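Local coordinates for protein 1,3-alpha-isomaltosidase (Kribbella flavida DSM 17836, PDB 5X3I) that hydrolyses the alpha-1,3-glucosidic linkages of a cyclic tetrasaccharide made from starch, releasing isomaltose inside the cell, at residues A[283-287]-A[288-292]; A[502-505]-A[506-509]. The protein carries 1 engineered substitution. All blocks are in the same frame, centred on the assembly; numbering follows the deposited sequence.

Overall arrangement
Both contacts are local, each made within one unbroken run of chain, so neither closes a long loop and they neither nest nor cross. Interaction 1 comes first: helix 277-288, which follows strand 267-274 of a mixed beta-sheet, ends there and the chain runs on toward strand 302-304, the first strand of the parallel barrel. Interaction 2 lies some two hundred residues later, within helix 496-510 between barrel strands 467-470 and 517-519. The centres are about 18 Å apart, yet a salt bridge joins them: Glu292 OE1 lies 2.7 Å from Arg509 NH2, tying the linker that enters the barrel to one of the barrel's outer helices.

Interaction 1: residues A[283-287]-A[288-292]; sequences GFLDE and VGRAE
One face of the Phe284 ring carries Val288 CG2, a CH-pi contact 3.9 Å from the ring centroid, while Phe226 stacks on the ring and His240 meets it edge-to-face. The Arg290 guanidinium has Leu285 CB over one face, offset toward its rim, and the carboxylate of Asp286 at its edge. These groups mark the C-terminal end of helix 277-288: Val288 N still bonds to Phe284 O (2.8 Å) and Gly289 N to Leu285 O, but Gly289 leaves the helix with a positive phi of 110°, at which a side chain would press on the preceding carbonyl oxygen. Phe284 CG stands anti to its own nitrogen (chi1 -176°), which swings the ring along the helix so that its face meets the valine one turn on. Arg290, just past the end, bends at chi3 and reaches back to Asp286, while its NE pairs with Asp651. With an alanine in place of Arg290, Asp286 and Asp651 would probably both lose their cationic mate, and the covering over Leu285 CB would go. Glu287 turns to other partners, with OE2 bonded to Tyr273 and OE1 bridged to Arg242. Both end nitrogens of Arg290 grip the same oxygen: NH2 reaches Asp286 OD1 at 2.8 Å from above the carboxylate plane, and NH1 meets Asp286 OD1 at 3.2 Å nearly along its C-O bond.

Interaction 2: residues A[502-505]-A[506-509]; sequences RAFG and DLLR. With SO4 (sulfate ion), chain I.
Arg502 and Asp506 are joined one helical turn apart by a salt bridge in which NE of Arg502 gives a nearly straight hydrogen bond (164°) to OD2 of Asp506 at 2.9 Å. The donor lies above the carboxylate plane, while OD2 sits in the guanidinium plane, the two planes standing 85° apart. A water braces the pair by accepting from Arg502 NH1 and donating to Asp506 OD2. Asp506 OD1 forms a second salt bridge, 2.9 Å from Arg509 NH1, though its hydrogen bond is weak, completing an Arg502-Asp506-Arg509 network; the stronger partner of Arg509 is Glu292, through NH2. Beyond NE, the guanidinium of Arg502 turns its end toward a sulfate ion, probably from the crystallisation liquor: NH1 bonds to O2 of the sulfate at 3.2 Å and NH2 weakly to O4. NH2 also hydrogen-bonds to a glycerol, probably of the same origin, and Arg449 of helix 446-454 comes close to NH1. A bend at chi2 (-99°) carries the arginine chain over toward Asp506.

These side chains project from helix 496-510 of the family 31 TIM barrel, which packs against barrel strand 467-470. Successive i+4 to i backbone bonds run from Asp506 N to Arg502 O through to Arg509 N to Gly505 O. At Gly505 the bare backbone makes room for Arg509, whose NH1 comes 3.2 Å from Gly505 C; a CB there would clash with that nitrogen. The buried side holds Phe504, edge-to-face with Phe468 and about 10 Å by side chain from Ala471, the engineered residue at the inferred nucleophile position. Leu507 lies alongside Phe504, its CD2 4.2 Å from Phe504 CD1. Leu508 reaches Val460 of helix 457-461.

Interaction 1: residues A[283-287]-A[288-292]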
ATOM      1  N   GLY A 283      18.204  13.295  -5.023  1.00 23.55           N
ATOM      2  CA  GLY A 283      18.082  13.245  -6.467  1.00 20.25           C
ATOM      3  C   GLY A 283      16.772  12.615  -6.912  1.00 18.51           C
ATOM      4  O   GLY A 283      16.090  13.147  -7.776  1.00 20.41           O
ATOM      5  N   PHE A 284      16.430  11.477  -6.320  1.00 16.97           N
ATOM      6  CA  PHE A 284      15.153  10.812  -6.583  1.00 16.24           C
ATOM      7  C   PHE A 284      13.974  11.754  -6.284  1.00 15.51           C
ATOM      8  O   PHE A 284      13.122  11.978  -7.134  1.00 17.89           O
ATOM      9  CB  PHE A 284      15.050   9.527  -5.753  1.00 15.07           C
ATOM     10  CG  PHE A 284      13.808   8.700  -6.018  1.00 16.34           C
ATOM     11  CD1 PHE A 284      13.399   8.416  -7.309  1.00 14.90           C
ATOM     12  CD2 PHE A 284      13.076   8.178  -4.962  1.00 14.54           C
ATOM     13  CE1 PHE A 284      12.282   7.643  -7.541  1.00 14.93           C
ATOM     14  CE2 PHE A 284      11.958   7.410  -5.187  1.00 14.62           C
ATOM     15  CZ  PHE A 284      11.559   7.140  -6.473  1.00 15.46           C
ATOM     16  N   LEU A 285      13.949  12.330  -5.087  1.00 18.40           N
ATOM     17  CA  LEU A 285      12.787  13.117  -4.659  1.00 15.84           C
ATOM     18  C   LEU A 285      12.689  14.445  -5.412  1.00 17.11           C
ATOM     19  O   LEU A 285      11.593  14.907  -5.703  1.00 19.35           O
ATOM     20  CB  LEU A 285      12.822  13.350  -3.145  1.00 15.27           C
ATOM     21  CG  LEU A 285      12.817  12.096  -2.255  1.00 17.50           C
ATOM     22  CD1 LEU A 285      12.575  12.440  -0.781  1.00 16.20           C
ATOM     23  CD2 LEU A 285      11.822  11.055  -2.744  1.00 15.64           C
ATOM     24  N   ASP A 286      13.830  15.049  -5.748  1.00 20.70           N
ATOM     25  CA  ASP A 286      13.837  16.228  -6.615  1.00 18.25           C
ATOM     26  C   ASP A 286      13.118  15.934  -7.921  1.00 18.59           C
ATOM     27  O   ASP A 286      12.466  16.797  -8.499  1.00 19.35           O
ATOM     28  CB  ASP A 286      15.261  16.698  -6.927  1.00 20.63           C
ATOM     29  CG  ASP A 286      15.823  17.617  -5.859  1.00 25.17           C
ATOM     30  OD1 ASP A 286      15.076  17.963  -4.924  1.00 22.47           O
ATOM     31  OD2 ASP A 286      17.016  17.983  -5.957  1.00 26.41           O
ATOM     32  N   GLU A 287      13.290  14.711  -8.403  1.00 19.25           N
ATOM     33  CA  GLU A 287      12.646  14.282  -9.629  1.00 17.67           C
ATOM     34  C   GLU A 287      11.172  13.892  -9.457  1.00 17.10           C
ATOM     35  O   GLU A 287      10.334  14.302 -10.241  1.00 19.01           O
ATOM     36  CB  GLU A 287      13.434  13.100 -10.212  1.00 17.87           C
ATOM     37  CG  GLU A 287      12.922  12.559 -11.526  1.00 19.66           C
ATOM     38  CD  GLU A 287      13.747  11.369 -12.032  1.00 22.08           C
ATOM     39  OE1 GLU A 287      13.132  10.427 -12.568  1.00 23.26           O
ATOM     40  OE2 GLU A 287      14.993  11.376 -11.877  1.00 23.30           O
ATOM     41  N   VAL A 288      10.869  13.045  -8.480  1.00 18.60           N
ATOM     42  CA  VAL A 288       9.505  12.517  -8.381  1.00 16.85           C
ATOM     43  C   VAL A 288       8.574  13.143  -7.326  1.00 18.01           C
ATOM     44  O   VAL A 288       7.387  12.838  -7.287  1.00 20.80           O
ATOM     45  CB  VAL A 288       9.549  11.011  -8.165  1.00 15.70           C
ATOM     46  CG1 VAL A 288      10.463  10.384  -9.228  1.00 15.33           C
ATOM     47  CG2 VAL A 288      10.044  10.677  -6.772  1.00 15.60           C
ATOM     48  N   GLY A 289       9.090  14.058  -6.521  1.00 20.87           N
ATOM     49  CA  GLY A 289       8.308  14.615  -5.434  1.00 16.89           C
ATOM     50  C   GLY A 289       8.719  14.230  -4.028  1.00 17.22           C
ATOM     51  O   GLY A 289       9.421  13.241  -3.798  1.00 13.66           O
ATOM     52  N   ARG A 290       8.247  15.043  -3.081  1.00 16.58           N
ATOM     53  CA  ARG A 290       8.741  15.062  -1.714  1.00 15.48           C
ATOM     54  C   ARG A 290       7.616  15.472  -0.738  1.00 15.35           C
ATOM     55  O   ARG A 290       6.697  16.186  -1.115  1.00 15.02           O
ATOM     56  CB  ARG A 290       9.925  16.033  -1.622  1.00 17.52           C
ATOM     57  CG  ARG A 290      10.557  16.208  -0.264  1.00 16.36           C
ATOM     58  CD  ARG A 290      11.629  17.298  -0.305  1.00 18.01           C
ATOM     59  NE  ARG A 290      12.893  16.824  -0.868  1.00 19.84           N
ATOM     60  CZ  ARG A 290      13.353  17.158  -2.069  1.00 18.33           C
ATOM     61  NH1 ARG A 290      12.665  17.969  -2.858  1.00 18.02           N
ATOM     62  NH2 ARG A 290      14.513  16.678  -2.479  1.00 21.49           N
ATOM     63  N   ALA A 291       7.698  15.015   0.504  1.00 15.94           N
ATOM     64  CA  ALA A 291       6.704  15.374   1.504  1.00 16.58           C
ATOM     65  C   ALA A 291       6.724  16.868   1.764  1.00 17.27           C
ATOM     66  O   ALA A 291       7.737  17.527   1.582  1.00 17.72           O
ATOM     67  CB  ALA A 291       6.942  14.627   2.789  1.00 15.10           C
ATOM     68  N   GLU A 292       5.581  17.382   2.193  1.00 19.13           N
ATOM     69  CA  GLU A 292       5.495  18.725   2.735  1.00 15.62           C
ATOM     70  C   GLU A 292       5.190  18.566   4.213  1.00 17.38           C
ATOM     71  O   GLU A 292       4.682  17.522   4.633  1.00 17.94           O
ATOM     72  CB  GLU A 292       4.430  19.562   2.027  1.00 18.01           C
ATOM     73  CG  GLU A 292       2.999  19.079   2.193  1.00 18.26           C
ATOM     74  CD  GLU A 292       1.987  19.959   1.450  1.00 17.47           C
ATOM     75  OE1 GLU A 292       1.625  19.637   0.300  1.00 21.04           O
ATOM     76  OE2 GLU A 292       1.544  20.973   2.021  1.00 20.87           O
TER

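Interaction 2: residues A[502-505]-A[506-509]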
ATOM      1  N   ARG A 502      -3.650  12.353  -3.921  1.00 12.52           N
ATOM      2  CA  ARG A 502      -3.526  13.735  -4.354  1.00 10.33           C
ATOM      3  C   ARG A 502      -4.896  14.421  -4.422  1.00 13.07           C
ATOM      4  O   ARG A 502      -5.036  15.575  -4.026  1.00 12.63           O
ATOM      5  CB  ARG A 502      -2.819  13.792  -5.718  1.00 11.62           C
ATOM      6  CG  ARG A 502      -2.645  15.180  -6.322  1.00 13.77           C
ATOM      7  CD  ARG A 502      -3.720  15.481  -7.360  1.00 13.75           C
ATOM      8  NE  ARG A 502      -3.553  16.799  -7.956  1.00 15.86           N
ATOM      9  CZ  ARG A 502      -2.858  17.050  -9.059  1.00 18.25           C
ATOM     10  NH1 ARG A 502      -2.773  18.295  -9.513  1.00 20.06           N
ATOM     11  NH2 ARG A 502      -2.252  16.071  -9.711  1.00 17.23           N
ATOM     12  N   ALA A 503      -5.893  13.709  -4.939  1.00 14.53           N
ATOM     13  CA  ALA A 503      -7.227  14.280  -5.081  1.00 12.95           C
ATOM     14  C   ALA A 503      -7.785  14.711  -3.721  1.00 10.52           C
ATOM     15  O   ALA A 503      -8.317  15.794  -3.591  1.00 11.80           O
ATOM     16  CB  ALA A 503      -8.163  13.308  -5.746  1.00 11.94           C
ATOM     17  N   PHE A 504      -7.659  13.867  -2.708  1.00 12.70           N
ATOM     18  CA  PHE A 504      -8.210  14.247  -1.415  1.00 12.29           C
ATOM     19  C   PHE A 504      -7.284  15.205  -0.656  1.00 11.61           C
ATOM     20  O   PHE A 504      -7.763  16.057   0.104  1.00 12.18           O
ATOM     21  CB  PHE A 504      -8.575  12.997  -0.618  1.00 12.54           C
ATOM     22  CG  PHE A 504      -9.871  12.387  -1.094  1.00 15.06           C
ATOM     23  CD1 PHE A 504     -11.086  12.815  -0.576  1.00 14.33           C
ATOM     24  CD2 PHE A 504      -9.883  11.465  -2.130  1.00 10.93           C
ATOM     25  CE1 PHE A 504     -12.289  12.307  -1.054  1.00 11.87           C
ATOM     26  CE2 PHE A 504     -11.091  10.961  -2.605  1.00 11.68           C
ATOM     27  CZ  PHE A 504     -12.287  11.376  -2.056  1.00 10.61           C
ATOM     28  N   GLY A 505      -5.983  15.126  -0.918  1.00 10.84           N
ATOM     29  CA  GLY A 505      -5.063  16.150  -0.450  1.00 10.08           C
ATOM     30  C   GLY A 505      -5.515  17.528  -0.921  1.00 13.33           C
ATOM     31  O   GLY A 505      -5.603  18.473  -0.130  1.00 14.88           O
ATOM     32  N   ASP A 506      -5.841  17.625  -2.204  1.00 11.72           N
ATOM     33  CA  ASP A 506      -6.266  18.880  -2.814  1.00 12.63           C
ATOM     34  C   ASP A 506      -7.613  19.384  -2.283  1.00 12.61           C
ATOM     35  O   ASP A 506      -7.797  20.583  -2.135  1.00 12.99           O
ATOM     36  CB  ASP A 506      -6.340  18.746  -4.337  1.00 12.34           C
ATOM     37  CG  ASP A 506      -4.974  18.886  -5.007  1.00 14.73           C
ATOM     38  OD1 ASP A 506      -3.984  19.179  -4.307  1.00 15.04           O
ATOM     39  OD2 ASP A 506      -4.907  18.722  -6.232  1.00 16.97           O
ATOM     40  N   LEU A 507      -8.550  18.475  -2.037  1.00 11.48           N
ATOM     41  CA  LEU A 507      -9.808  18.850  -1.394  1.00 12.27           C
ATOM     42  C   LEU A 507      -9.546  19.574  -0.071  1.00 11.92           C
ATOM     43  O   LEU A 507     -10.059  20.654   0.157  1.00 14.79           O
ATOM     44  CB  LEU A 507     -10.694  17.627  -1.148  1.00 11.39           C
ATOM     45  CG  LEU A 507     -11.955  17.923  -0.331  1.00 13.14           C
ATOM     46  CD1 LEU A 507     -12.841  18.938  -1.071  1.00 11.20           C
ATOM     47  CD2 LEU A 507     -12.714  16.646  -0.018  1.00 11.65           C
ATOM     48  N   LEU A 508      -8.731  18.960   0.774  1.00 10.88           N
ATOM     49  CA  LEU A 508      -8.368  19.513   2.066  1.00 13.46           C
ATOM     50  C   LEU A 508      -7.697  20.883   1.887  1.00 15.27           C
ATOM     51  O   LEU A 508      -8.119  21.850   2.504  1.00 13.64           O
ATOM     52  CB  LEU A 508      -7.471  18.536   2.826  1.00 13.72           C
ATOM     53  CG  LEU A 508      -8.220  17.339   3.420  1.00 12.83           C
ATOM     54  CD1 LEU A 508      -7.280  16.202   3.754  1.00 12.56           C
ATOM     55  CD2 LEU A 508      -9.030  17.778   4.673  1.00 12.99           C
ATOM     56  N   ARG A 509      -6.692  20.960   1.014  1.00 14.58           N
ATOM     57  CA  ARG A 509      -6.071  22.240   0.656  1.00 13.13           C
ATOM     58  C   ARG A 509      -7.093  23.297   0.254  1.00 14.27           C
ATOM     59  O   ARG A 509      -6.995  24.432   0.673  1.00 14.83           O
ATOM     60  CB  ARG A 509      -5.062  22.073  -0.493  1.00 12.50           C
ATOM     61  CG  ARG A 509      -3.835  21.213  -0.164  1.00 14.85           C
ATOM     62  CD  ARG A 509      -2.791  21.221  -1.316  1.00 16.88           C
ATOM     63  NE  ARG A 509      -1.656  20.381  -0.972  1.00 14.17           N
ATOM     64  CZ  ARG A 509      -1.598  19.073  -1.201  1.00 14.29           C
ATOM     65  NH1 ARG A 509      -2.601  18.457  -1.814  1.00 13.37           N
ATOM     66  NH2 ARG A 509      -0.531  18.384  -0.824  1.00 15.71           N
TER
HETATM   67  S   SO4 I 807      -0.447  17.892 -12.460  1.00 62.07           S
HETATM   68  O1  SO4 I 807       0.151  18.259 -11.182  1.00 51.82           O
HETATM   69  O2  SO4 I 807      -1.787  18.458 -12.564  1.00 40.48           O
HETATM   70  O3  SO4 I 807       0.385  18.388 -13.552  1.00 67.80           O
HETATM   71  O4  SO4 I 807      -0.518  16.443 -12.543  1.00 43.29           O
HETATM   72  O   HOH W   1      -4.486  20.462  -8.277  1.00 20.99           O